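Local coordinates for hypothetical protein (Giardia lamblia, PDB 3I3F), which is of unknown function but belongs to the YjgF-like endoribonuclease L-PSP family, whose members typically form trimers, at residues Arg62-Phe65 with Asp66-Lys70. Residues are numbered along the deposited sequence; the frame is centred on the assembly and turned at random. Where two conformers were deposited one is given.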
loop_
_atom_site.group_PDB
_atom_site.type_symbol
_atom_site.label_atom_id
_atom_site.label_comp_id
_atom_site.label_asym_id
_atom_site.label_seq_id
_atom_site.Cartn_x
_atom_site.Cartn_y
_atom_site.Cartn_z
ATOM N N ARG A 62 5.616 -15.218 13.581
ATOM C CA ARG A 62 7.061 -15.400 13.711
ATOM C C ARG A 62 7.692 -15.795 12.375
ATOM O O ARG A 62 8.745 -15.284 12.001
ATOM C CB ARG A 62 7.383 -16.449 14.780
ATOM C CG ARG A 62 7.060 -16.005 16.200
ATOM C CD ARG A 62 7.405 -17.082 17.218
ATOM N NE ARG A 62 7.083 -16.679 18.585
ATOM C CZ ARG A 62 7.867 -15.918 19.345
ATOM N NH1 ARG A 62 9.022 -15.473 18.871
ATOM N NH2 ARG A 62 7.497 -15.601 20.580
ATOM N N GLN A 63 7.039 -16.705 11.655
ATOM C CA GLN A 63 7.536 -17.151 10.354
ATOM C C GLN A 63 7.512 -16.019 9.321
ATOM O O GLN A 63 8.438 -15.892 8.521
ATOM C CB GLN A 63 6.732 -18.354 9.848
ATOM C CG GLN A 63 7.258 -18.960 8.550
ATOM C CD GLN A 63 8.630 -19.581 8.714
ATOM O OE1 GLN A 63 8.811 -20.499 9.514
ATOM N NE2 GLN A 63 9.604 -19.087 7.959
ATOM N N THR A 64 6.460 -15.204 9.348
ATOM C CA THR A 64 6.339 -14.071 8.430
ATOM C C THR A 64 7.507 -13.100 8.578
ATOM O O THR A 64 8.114 -12.700 7.586
ATOM C CB THR A 64 5.010 -13.316 8.637
ATOM O OG1 THR A 64 3.916 -14.180 8.314
ATOM C CG2 THR A 64 4.942 -12.075 7.752
ATOM N N PHE A 65 7.831 -12.730 9.813
ATOM C CA PHE A 65 8.916 -11.779 10.033
ATOM C C PHE A 65 10.300 -12.399 9.857
ATOM O O PHE A 65 11.243 -11.698 9.501
ATOM C CB PHE A 65 8.759 -11.067 11.378
ATOM C CG PHE A 65 7.691 -10.012 11.355
ATOM C CD1 PHE A 65 7.892 -8.830 10.653
ATOM C CD2 PHE A 65 6.472 -10.214 11.985
ATOM C CE1 PHE A 65 6.909 -7.857 10.602
ATOM C CE2 PHE A 65 5.482 -9.241 11.939
ATOM C CZ PHE A 65 5.701 -8.064 11.241
ATOM N N ASP A 66 10.415 -13.709 10.070
ATOM C CA ASP A 66 11.645 -14.425 9.726
ATOM C C ASP A 66 11.877 -14.378 8.212
ATOM O O ASP A 66 12.992 -14.122 7.763
ATOM C CB ASP A 66 11.596 -15.878 10.211
ATOM C CG ASP A 66 12.952 -16.563 10.145
ATOM O OD1 ASP A 66 13.932 -16.002 10.681
ATOM O OD2 ASP A 66 13.031 -17.668 9.570
ATOM N N ASN A 67 10.818 -14.621 7.438
ATOM C CA ASN A 67 10.880 -14.500 5.977
ATOM C C ASN A 67 11.313 -13.102 5.540
ATOM O O ASN A 67 12.188 -12.952 4.687
ATOM C CB ASN A 67 9.523 -14.829 5.340
ATOM C CG ASN A 67 9.155 -16.301 5.448
ATOM O OD1 ASN A 67 9.985 -17.148 5.783
ATOM N ND2 ASN A 67 7.900 -16.612 5.151
ATOM N N ILE A 68 10.698 -12.082 6.134
ATOM C CA ILE A 68 11.034 -10.691 5.835
ATOM C C ILE A 68 12.494 -10.386 6.174
ATOM O O ILE A 68 13.205 -9.784 5.371
ATOM C CB ILE A 68 10.098 -9.712 6.582
ATOM C CG1 ILE A 68 8.686 -9.784 5.994
ATOM C CG2 ILE A 68 10.620 -8.284 6.491
ATOM C CD1 ILE A 68 7.628 -9.126 6.846
ATOM N N ARG A 69 12.941 -10.816 7.352
ATOM C CA ARG A 69 14.330 -10.606 7.770
ATOM C C ARG A 69 15.310 -11.232 6.776
ATOM O O ARG A 69 16.265 -10.584 6.348
ATOM C CB ARG A 69 14.570 -11.189 9.166
ATOM C CG ARG A 69 15.979 -10.943 9.716
ATOM C CD ARG A 69 16.233 -11.696 11.017
ATOM N NE ARG A 69 16.115 -13.147 10.854
ATOM C CZ ARG A 69 17.039 -13.939 10.307
ATOM N NH1 ARG A 69 18.187 -13.446 9.847
ATOM N NH2 ARG A 69 16.811 -15.246 10.217
ATOM N N LYS A 70 15.070 -12.490 6.417
ATOM C CA LYS A 70 15.950 -13.204 5.492
ATOM C C LYS A 70 15.978 -12.554 4.110
ATOM O O LYS A 70 17.045 -12.401 3.519
ATOM C CB LYS A 70 15.540 -14.674 5.378
ATOM C CG LYS A 70 15.851 -15.495 6.618
ATOM C CD LYS A 70 15.455 -16.945 6.427
ATOM C CE LYS A 70 15.664 -17.750 7.697
ATOM N NZ LYS A 70 14.964 -19.065 7.642
#
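The side-chain amides of Gln-63 and Asn-67 meet one helical turn apart with their planes 44° askew. Gln-63 NE2 donates to Asn-67 OD1 over 2.9 Å; the acceptor lies almost in the glutamine amide plane, whereas the donor stands above the asparagine carbonyl plane rather than on a lone pair. With CG anti to the backbone N (chi1 -175°) and a bend at chi2, the glutamine chain turns forward along the helix, bringing NE2 to the residue one turn on. The other end of the asparagine amide, ND2, hydrogen-bonds to the carbonyl oxygen of Ile-47, so both ends of this buried group are held and its rotation is fixed. At the edge of the Arg-69 guanidinium, nearly in its plane, NH2 donates to Asp-66 OD1 at 3.0 Å. Lys-70 NZ reaches Asp-66 OD2 at 3.1 Å; each carboxylate oxygen is thus met on its syn side by a different cation. Glu-73 pairs with Arg-69 and Asp-22 with Lys-70, extending the salt-bridge network. Ile-68 CD1 approaches the Phe-65 ring obliquely, 3.8 Å from Phe-65 CD1, and Thr-64 CG2 flanks the same methyl at 4.1 Å. Beneath the side chains run regular i to i+4 backbone bonds, such as Asn-67 N to Gln-63 O at 2.9 Å, while Thr-64 OG1 turns back to the carbonyl of Gln-60. Such i/i+3 and i/i+4 pairings line helix 56-74, polar on one side; its apolar side packs Thr-64, Phe-65 and Ile-68 on Val-133 of strand 131-139 in the mixed sheet, and Phe-65 also touches Phe-101 and Val-108 of helix 95-108.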